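Local coordinates for Nitrate/nitrite sensor protein narX (Escherichia coli K12, PDB 3EZI), which senses nitrate and nitrite through this periplasmic sensor domain and signals their presence, as a membrane-bound histidine kinase, to the response regulators NarL and NarP, at residues M14-L19 with S87-G92. Numbering follows the deposited sequence. Where two conformers were deposited one is given.
Sequences MQSYRL and SQFVAG. With IPA (isopropyl alcohol), chain E.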
loop_
_atom_site.group_PDB
_atom_site.type_symbol
_atom_site.label_atom_id
_atom_site.label_comp_id
_atom_site.label_asym_id
_atom_site.label_seq_id
_atom_site.Cartn_x
_atom_site.Cartn_y
_atom_site.Cartn_z
ATOM N N MET A 14 -5.090 -4.643 3.306
ATOM C CA MET A 14 -6.377 -5.209 2.895
ATOM C C MET A 14 -6.726 -4.895 1.435
ATOM O O MET A 14 -7.167 -5.793 0.688
ATOM C CB MET A 14 -7.497 -4.710 3.857
ATOM C CG MET A 14 -8.935 -5.073 3.468
ATOM S SD MET A 14 -9.707 -4.142 2.097
ATOM C CE MET A 14 -10.205 -2.543 2.834
ATOM N N GLN A 15 -6.525 -3.639 1.022
ATOM C CA GLN A 15 -6.837 -3.227 -0.343
ATOM C C GLN A 15 -5.977 -3.920 -1.393
ATOM O O GLN A 15 -6.444 -4.174 -2.496
ATOM C CB GLN A 15 -6.709 -1.709 -0.481
ATOM C CG GLN A 15 -7.836 -0.960 0.258
ATOM C CD GLN A 15 -7.659 0.542 0.167
ATOM O OE1 GLN A 15 -7.627 1.105 -0.926
ATOM N NE2 GLN A 15 -7.507 1.199 1.324
ATOM N N SER A 16 -4.725 -4.227 -1.064
ATOM C CA SER A 16 -3.893 -4.925 -2.050
ATOM C C SER A 16 -4.374 -6.385 -2.223
ATOM O O SER A 16 -4.383 -6.905 -3.342
ATOM C CB SER A 16 -2.408 -4.888 -1.652
ATOM O OG SER A 16 -2.105 -5.811 -0.632
ATOM N N TYR A 17 -4.785 -7.044 -1.133
ATOM C CA TYR A 17 -5.281 -8.412 -1.258
ATOM C C TYR A 17 -6.579 -8.384 -2.053
ATOM O O TYR A 17 -6.841 -9.307 -2.824
ATOM C CB TYR A 17 -5.603 -9.063 0.107
ATOM C CG TYR A 17 -4.429 -9.360 1.032
ATOM C CD1 TYR A 17 -3.196 -9.709 0.539
ATOM C CD2 TYR A 17 -4.610 -9.347 2.424
ATOM C CE1 TYR A 17 -2.117 -10.057 1.415
ATOM C CE2 TYR A 17 -3.554 -9.695 3.309
ATOM C CZ TYR A 17 -2.314 -10.048 2.786
ATOM O OH TYR A 17 -1.292 -10.434 3.640
ATOM N N ARG A 18 -7.419 -7.361 -1.815
ATOM C CA ARG A 18 -8.703 -7.197 -2.518
ATOM C C ARG A 18 -8.526 -7.035 -4.045
ATOM O O ARG A 18 -9.261 -7.624 -4.838
ATOM C CB ARG A 18 -9.448 -5.962 -1.985
ATOM C CG ARG A 18 -10.626 -6.224 -1.108
ATOM C CD ARG A 18 -11.741 -5.191 -1.343
ATOM N NE ARG A 18 -11.214 -3.829 -1.430
ATOM C CZ ARG A 18 -11.843 -2.779 -0.923
ATOM N NH1 ARG A 18 -13.004 -2.951 -0.311
ATOM N NH2 ARG A 18 -11.297 -1.570 -0.993
ATOM N N LEU A 19 -7.559 -6.209 -4.447
ATOM C CA LEU A 19 -7.255 -6.015 -5.864
ATOM C C LEU A 19 -6.668 -7.282 -6.467
ATOM O O LEU A 19 -6.968 -7.617 -7.612
ATOM C CB LEU A 19 -6.262 -4.827 -6.068
ATOM C CG LEU A 19 -6.959 -3.484 -6.263
ATOM C CD1 LEU A 19 -5.930 -2.327 -6.198
ATOM C CD2 LEU A 19 -7.653 -3.499 -7.628
ATOM N N SER A 87 2.760 -9.575 -2.230
ATOM C CA SER A 87 3.413 -10.000 -0.996
ATOM C C SER A 87 4.563 -9.055 -0.599
ATOM O O SER A 87 4.743 -8.771 0.581
ATOM C CB SER A 87 3.965 -11.415 -1.151
ATOM O OG SER A 87 2.912 -12.357 -1.140
ATOM N N GLN A 88 5.329 -8.577 -1.576
ATOM C CA GLN A 88 6.436 -7.677 -1.299
ATOM C C GLN A 88 5.877 -6.327 -0.796
ATOM O O GLN A 88 6.425 -5.733 0.144
ATOM C CB GLN A 88 7.293 -7.445 -2.548
ATOM C CG GLN A 88 8.491 -6.493 -2.262
ATOM C CD GLN A 88 9.415 -6.215 -3.467
ATOM O OE1 GLN A 88 10.262 -5.316 -3.406
ATOM N NE2 GLN A 88 9.281 -6.998 -4.539
ATOM N N PHE A 89 4.795 -5.844 -1.411
ATOM C CA PHE A 89 4.218 -4.564 -0.965
ATOM C C PHE A 89 3.742 -4.679 0.507
ATOM O O PHE A 89 3.966 -3.781 1.333
ATOM C CB PHE A 89 3.028 -4.187 -1.860
ATOM C CG PHE A 89 2.352 -2.896 -1.469
ATOM C CD1 PHE A 89 2.996 -1.677 -1.621
ATOM C CD2 PHE A 89 1.019 -2.915 -1.042
ATOM C CE1 PHE A 89 2.317 -0.467 -1.363
ATOM C CE2 PHE A 89 0.332 -1.715 -0.776
ATOM C CZ PHE A 89 0.984 -0.506 -0.941
ATOM N N VAL A 90 3.089 -5.776 0.827
ATOM C CA VAL A 90 2.600 -5.992 2.203
ATOM C C VAL A 90 3.804 -6.089 3.170
ATOM O O VAL A 90 3.758 -5.527 4.281
ATOM C CB VAL A 90 1.706 -7.282 2.245
ATOM C CG1 VAL A 90 1.408 -7.713 3.683
ATOM C CG2 VAL A 90 0.369 -7.004 1.533
ATOM N N ALA A 91 4.886 -6.764 2.757
ATOM C CA ALA A 91 6.077 -6.876 3.617
ATOM C C ALA A 91 6.659 -5.488 3.882
ATOM O O ALA A 91 7.148 -5.205 4.994
ATOM C CB ALA A 91 7.169 -7.793 2.948
ATOM N N GLY A 92 6.613 -4.628 2.856
ATOM C CA GLY A 92 7.097 -3.258 2.970
ATOM C C GLY A 92 6.250 -2.444 3.976
ATOM O O GLY A 92 6.767 -1.611 4.704
HETATM C C1 IPA E . 10.633 -1.396 -2.596
HETATM C C2 IPA E . 9.502 -2.149 -1.972
HETATM C C3 IPA E . 9.137 -0.997 -1.075
HETATM O O2 IPA E . 9.908 -3.363 -1.283
#
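A serine hydroxyl and a valine methyl meet where helix 3-22 faces helix 82-99: Ser16 OG lies 3.5 Å from Val90 CG2. In the conformer given, the hydroxyl is satisfied within its own helix, by a hydrogen bond to the carbonyl oxygen of Arg13 three residues earlier, which is consistent with its place beside a methyl group; chi1 of 77° swings OG between the backbone N and the carbonyl carbon. A small residue suits a position facing the neighbouring helix, where the Ser16 and Val90 CA atoms are 7.8 Å apart. Ser16 CB approaches the Phe89 ring obliquely, 4.0 Å from Phe89 CD2. Helices 3-22 and 82-99 are the first and last of an all-helical, antiparallel bundle, the periplasmic sensor domain of NarX, and here their axes run 10.0 Å apart at 175°. Phe89, with CG anti to its own N (chi1 179°), reaches into the interior, where it touches Met36 of helix 30-40 and Leu61, Tyr64 and Leu69 of helix 55-75; a large flat hydrocarbon suits a place shared by several helices. Toward the exposed side, Tyr17 and Val90 cross at about a right angle. Tyr17 CE1 rests 3.9 Å from Val90 CG2. Tyr17 OH lies 3.8 Å from Val90 CG1, so the branched residue offers one methyl to the ring and the other to the hydroxyl. Val86, four residues before Val90, also touches the side chains of Ser16 and Tyr17.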